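Local coordinates for protein XRE family transcriptional regulator (Enterobacter cloacae subsp. cloacae, PDB 6B8W) that probably acts as a DNA-binding transcription factor, this chain being its cupin domain, a small beta-barrel fold that carries a manganese-binding site, at residues P26-S32 and K73-N79; A2-L8 and H19-A25. All coordinates share one frame. Where two conformers were deposited one is given. Residue numbers count along the deposited sequence, not the author numbering.

Both contacts are antiparallel strand pairs in the cupin fold, one in each of its two sheets. Interaction 2 comes first: a hairpin of strands 3-7 and 17-24 at one end of the five-stranded sheet. The chain then turns through 25-28 into strand 29-31, which in interaction 1 pairs with strand 75-78 at the edge of the four-stranded sheet. The centres lie about 12 Å apart and the contacts touch: Asn79 ND2 is 2.8 Å from Leu24 O, a probable hydrogen bond, and Ser30 OG packs 3.3 Å from Met3 SD. Interaction 1 holds His75 and Tyr77, manganese ligands in a structure of this protein though no metal is bound here; Leu24 packs close to Tyr77.

Interaction 1: residues P26-S32 and K73-N79; sequences PGALSES and KPHAYRN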
# COMPACT_ATOMS: atom_id res chain seq x y z
N PRO A 26 -18.85 -6.60 -7.26
CA PRO A 26 -19.29 -6.18 -8.59
C PRO A 26 -20.54 -5.32 -8.51
O PRO A 26 -21.48 -5.65 -7.77
CB PRO A 26 -19.61 -7.51 -9.29
CG PRO A 26 -18.69 -8.47 -8.64
CD PRO A 26 -18.64 -8.06 -7.20
N GLY A 27 -20.52 -4.20 -9.22
CA GLY A 27 -21.66 -3.29 -9.29
C GLY A 27 -21.80 -2.32 -8.14
O GLY A 27 -22.67 -1.45 -8.18
N ALA A 28 -20.97 -2.46 -7.11
CA ALA A 28 -21.04 -1.59 -5.95
C ALA A 28 -20.47 -0.19 -6.23
O ALA A 28 -19.53 -0.03 -6.99
CB ALA A 28 -20.32 -2.23 -4.78
N LEU A 29 -21.10 0.79 -5.60
CA LEU A 29 -20.73 2.19 -5.68
C LEU A 29 -20.64 2.72 -4.26
O LEU A 29 -21.60 2.59 -3.48
CB LEU A 29 -21.80 2.98 -6.42
CG LEU A 29 -21.68 4.50 -6.40
CD1 LEU A 29 -20.46 4.99 -7.16
CD2 LEU A 29 -22.95 5.14 -6.97
N SER A 30 -19.52 3.37 -3.94
CA SER A 30 -19.31 3.97 -2.64
C SER A 30 -18.87 5.42 -2.81
O SER A 30 -17.88 5.70 -3.48
CB SER A 30 -18.24 3.19 -1.89
OG SER A 30 -18.00 3.73 -0.61
N GLU A 31 -19.62 6.34 -2.21
CA GLU A 31 -19.28 7.76 -2.24
C GLU A 31 -18.51 8.08 -0.95
O GLU A 31 -18.85 7.61 0.13
CB GLU A 31 -20.53 8.63 -2.45
CG GLU A 31 -21.06 8.44 -3.88
CD GLU A 31 -22.44 9.00 -4.15
OE1 GLU A 31 -22.97 9.80 -3.34
OE2 GLU A 31 -22.98 8.64 -5.24
N SER A 32 -17.44 8.86 -1.07
CA SER A 32 -16.61 9.19 0.09
C SER A 32 -17.36 10.00 1.12
O SER A 32 -18.30 10.70 0.78
CB SER A 32 -15.40 10.00 -0.35
OG SER A 32 -15.82 11.24 -0.93
N LYS A 73 -12.25 16.37 -0.97
CA LYS A 73 -13.17 16.71 -2.06
C LYS A 73 -14.03 15.48 -2.38
O LYS A 73 -13.54 14.37 -2.25
CB LYS A 73 -12.41 17.14 -3.31
CG LYS A 73 -11.49 18.33 -3.11
CD LYS A 73 -12.23 19.58 -2.67
CE LYS A 73 -11.26 20.68 -2.31
NZ LYS A 73 -12.02 21.85 -1.82
N PRO A 74 -15.29 15.68 -2.79
CA PRO A 74 -16.14 14.51 -3.09
C PRO A 74 -15.52 13.59 -4.13
O PRO A 74 -14.94 14.05 -5.12
CB PRO A 74 -17.44 15.13 -3.63
CG PRO A 74 -17.46 16.52 -3.09
CD PRO A 74 -16.03 16.96 -2.93
N HIS A 75 -15.54 12.30 -3.85
CA HIS A 75 -15.01 11.30 -4.78
C HIS A 75 -15.78 10.03 -4.57
O HIS A 75 -16.51 9.92 -3.58
CB HIS A 75 -13.50 11.10 -4.63
CG HIS A 75 -13.04 10.74 -3.25
ND1 HIS A 75 -12.88 11.67 -2.24
CD2 HIS A 75 -12.60 9.56 -2.74
CE1 HIS A 75 -12.41 11.06 -1.16
NE2 HIS A 75 -12.24 9.78 -1.44
N ALA A 76 -15.62 9.09 -5.49
CA ALA A 76 -16.38 7.87 -5.45
C ALA A 76 -15.57 6.71 -5.96
O ALA A 76 -14.61 6.87 -6.70
CB ALA A 76 -17.65 8.03 -6.25
N TYR A 77 -15.99 5.52 -5.55
CA TYR A 77 -15.32 4.30 -5.90
C TYR A 77 -16.39 3.41 -6.50
O TYR A 77 -17.44 3.25 -5.91
CB TYR A 77 -14.76 3.62 -4.63
CG TYR A 77 -13.99 4.53 -3.68
CD1 TYR A 77 -14.65 5.32 -2.76
CD2 TYR A 77 -12.60 4.52 -3.65
CE1 TYR A 77 -13.95 6.13 -1.86
CE2 TYR A 77 -11.89 5.32 -2.74
CZ TYR A 77 -12.58 6.12 -1.86
OH TYR A 77 -11.90 6.93 -0.95
N ARG A 78 -16.10 2.78 -7.63
CA ARG A 78 -17.08 1.95 -8.28
C ARG A 78 -16.44 0.73 -8.92
O ARG A 78 -15.34 0.82 -9.46
CB ARG A 78 -17.85 2.78 -9.33
CG ARG A 78 -19.04 2.08 -9.97
CD ARG A 78 -19.84 3.03 -10.86
NE ARG A 78 -19.06 3.48 -12.01
CZ ARG A 78 -19.47 4.38 -12.92
NH1 ARG A 78 -20.66 4.96 -12.84
NH2 ARG A 78 -18.67 4.68 -13.94
N ASN A 79 -17.15 -0.40 -8.84
CA ASN A 79 -16.72 -1.64 -9.47
C ASN A 79 -17.70 -1.97 -10.58
O ASN A 79 -18.83 -2.35 -10.31
CB ASN A 79 -16.70 -2.78 -8.47
CG ASN A 79 -16.11 -4.06 -9.05
OD1 ASN A 79 -15.83 -4.12 -10.24
ND2 ASN A 79 -15.92 -5.07 -8.21
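This antiparallel pair sets strand 29-31, at the edge of the four-stranded sheet of the cupin fold, against 75-78, which carries two manganese ligands seen in a structure of this protein, although no metal is bound here. Lys73 O accepts a 2.8 Å hydrogen bond from His75 ND1, while Ser32 CB lies over the imidazole face, 3.4 Å from the ring centroid. His75 O receives Ser32 N at 2.9 Å. Ala76 and Arg78 share a face with Leu29 and Glu31; Leu29 CD1 lies 4.2 Å from Ala76 CB, and both side chains touch Trp58 of strand 57-61. Tyr77 forms the hydrogen-bonded pair with Ser30 (Ser30 N to Tyr77 O 2.9 Å, Tyr77 N to Ser30 O 2.8 Å), and its ring turns inward, where its OH bonds to Glu41, the third metal ligand. The Arg78 guanidinium leaves the pair for a salt bridge with Glu51. Asn79 extends the pairing, its N bonding to Ala28 O at 3.0 Å and its O accepting Gly27 N at 2.7 Å.

Interaction 2: residues A2-L8 and H19-A25; sequences AMVVKPL and HFSIILA
An antiparallel beta hairpin, joined by a long loop, forms one end of the five-stranded cupin sheet. Strand 3-7 and the 19-24 part of strand 17-24 are extended (phi -112 to -144°, psi 109 to 147°, but Pro7 phi -72°), the axes of these parts 4.5 Å apart at closest approach and their directions 156° apart. The register pairs Met3-Leu24, Val4-Ile23, Val5-Ile22, Lys6-Ser21 and Pro7-Phe20. Val4-Ile23 and Lys6-Ser21 are the hydrogen-bonded pairs: Val4 N to Ile23 O and Ile23 N to Val4 O are 3.0 Å, Lys6 N to Ser21 O 2.9 Å, and Ser21 N to Lys6 O 2.7 Å. At the ends, Ala25 N and Leu8 N donate 2.8 Å hydrogen bonds to Ala2 O and His19 O respectively.

The face bearing Met3, Val5, Pro7, Phe20, Ile22 and Leu24 is an interlocking apolar surface. Met3, all-trans, runs out so that its CE settles on Ile22 CG2 at 3.4 Å, while its CG abuts Leu24 CD1 at 3.8 Å. Val5 (t) fits CG1 between Ile22 (m) and Phe20 (m), 4.0 Å from both Ile22 CG1 and Phe20 CD1; Pro7 CB borders the same ring, 4.4 Å from CD1. Ile22 and Leu24 also pack on strand 85-92.

On the face of Val4, Lys6, Ser21 and Ile23, Ser21 OG hydrogen-bonds to His86. Past Pro7, Leu8 (m, t) points toward the partner, its CG 3.8 Å from Ser21 CB and its CB over the His19 ring; it also packs on Asp64 of the second subunit. One water donates to both Val4 O and Ser21 O at 2.9 Å.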
# COMPACT_ATOMS: atom_id res chain seq x y z
N ALA A 2 -21.51 -5.45 -0.08
CA ALA A 2 -21.05 -4.54 -1.13
C ALA A 2 -19.61 -4.02 -0.95
O ALA A 2 -18.83 -4.00 -1.91
CB ALA A 2 -22.02 -3.37 -1.27
N MET A 3 -19.27 -3.61 0.27
CA MET A 3 -17.95 -3.07 0.56
C MET A 3 -17.47 -3.57 1.92
O MET A 3 -18.18 -3.42 2.93
CB MET A 3 -18.01 -1.54 0.56
CG MET A 3 -16.64 -0.87 0.45
SD MET A 3 -16.78 0.93 0.56
CE MET A 3 -15.27 1.54 -0.18
N VAL A 4 -16.29 -4.19 1.95
CA VAL A 4 -15.68 -4.68 3.19
C VAL A 4 -14.38 -3.94 3.39
O VAL A 4 -13.48 -4.01 2.54
CB VAL A 4 -15.42 -6.20 3.16
CG1 VAL A 4 -14.65 -6.65 4.40
CG2 VAL A 4 -16.73 -6.96 3.04
N VAL A 5 -14.28 -3.23 4.51
CA VAL A 5 -13.11 -2.42 4.84
C VAL A 5 -12.39 -3.04 6.03
O VAL A 5 -13.01 -3.41 7.03
CB VAL A 5 -13.52 -0.98 5.19
CG1 VAL A 5 -12.28 -0.09 5.33
CG2 VAL A 5 -14.46 -0.43 4.13
N LYS A 6 -11.07 -3.09 5.92
CA LYS A 6 -10.18 -3.66 6.92
C LYS A 6 -8.93 -2.76 7.07
O LYS A 6 -8.26 -2.48 6.08
CB LYS A 6 -9.79 -5.07 6.45
CG LYS A 6 -8.45 -5.58 6.91
CD LYS A 6 -8.09 -6.90 6.24
CE LYS A 6 -6.60 -7.21 6.40
NZ LYS A 6 -6.13 -7.05 7.80
N PRO A 7 -8.62 -2.30 8.30
CA PRO A 7 -7.39 -1.53 8.43
C PRO A 7 -6.17 -2.46 8.30
O PRO A 7 -6.18 -3.54 8.90
CB PRO A 7 -7.48 -0.98 9.85
CG PRO A 7 -8.28 -2.00 10.59
CD PRO A 7 -9.29 -2.52 9.60
N LEU A 8 -5.17 -2.09 7.51
CA LEU A 8 -3.97 -2.94 7.38
C LEU A 8 -3.06 -2.79 8.59
O LEU A 8 -2.33 -3.69 8.95
CB LEU A 8 -3.21 -2.64 6.08
CG LEU A 8 -3.79 -3.30 4.84
CD1 LEU A 8 -3.29 -2.63 3.57
CD2 LEU A 8 -3.47 -4.79 4.81
N HIS A 19 -4.27 3.28 6.75
CA HIS A 19 -4.00 2.43 5.60
C HIS A 19 -5.10 1.36 5.63
O HIS A 19 -5.11 0.49 6.52
CB HIS A 19 -2.63 1.81 5.78
CG HIS A 19 -2.10 1.12 4.57
ND1 HIS A 19 -0.75 0.93 4.36
CD2 HIS A 19 -2.72 0.64 3.47
CE1 HIS A 19 -0.57 0.33 3.20
NE2 HIS A 19 -1.74 0.13 2.64
N PHE A 20 -6.02 1.44 4.69
CA PHE A 20 -7.14 0.55 4.63
C PHE A 20 -7.06 -0.37 3.44
O PHE A 20 -6.58 0.02 2.38
CB PHE A 20 -8.44 1.37 4.50
CG PHE A 20 -8.68 2.32 5.62
CD1 PHE A 20 -9.08 1.84 6.87
CD2 PHE A 20 -8.51 3.68 5.45
CE1 PHE A 20 -9.30 2.71 7.93
CE2 PHE A 20 -8.74 4.56 6.50
CZ PHE A 20 -9.13 4.07 7.74
N SER A 21 -7.58 -1.57 3.62
CA SER A 21 -7.69 -2.55 2.58
C SER A 21 -9.20 -2.70 2.34
O SER A 21 -9.94 -3.07 3.27
CB SER A 21 -7.08 -3.87 3.02
OG SER A 21 -7.32 -4.85 2.04
N ILE A 22 -9.62 -2.48 1.10
CA ILE A 22 -11.04 -2.46 0.76
C ILE A 22 -11.36 -3.40 -0.39
O ILE A 22 -10.65 -3.43 -1.38
CB ILE A 22 -11.43 -1.02 0.35
CG1 ILE A 22 -11.11 -0.04 1.49
CG2 ILE A 22 -12.91 -0.95 -0.08
CD1 ILE A 22 -11.36 1.41 1.16
N ILE A 23 -12.43 -4.17 -0.23
CA ILE A 23 -12.90 -5.07 -1.28
C ILE A 23 -14.31 -4.56 -1.67
O ILE A 23 -15.20 -4.48 -0.82
CB ILE A 23 -12.93 -6.52 -0.86
CG1 ILE A 23 -11.49 -6.97 -0.51
CG2 ILE A 23 -13.49 -7.37 -2.00
CD1 ILE A 23 -11.38 -8.37 0.06
N LEU A 24 -14.48 -4.25 -2.95
CA LEU A 24 -15.73 -3.71 -3.49
C LEU A 24 -16.32 -4.74 -4.45
O LEU A 24 -15.67 -5.16 -5.43
CB LEU A 24 -15.41 -2.37 -4.18
CG LEU A 24 -16.46 -1.32 -4.52
CD1 LEU A 24 -17.25 -0.88 -3.28
CD2 LEU A 24 -15.78 -0.12 -5.18
N ALA A 25 -17.55 -5.17 -4.15
CA ALA A 25 -18.23 -6.20 -4.93
C ALA A 25 -18.65 -5.69 -6.30
O ALA A 25 -18.80 -4.48 -6.48
CB ALA A 25 -19.46 -6.70 -4.17
O HOH W 1 -11.23 -5.67 3.12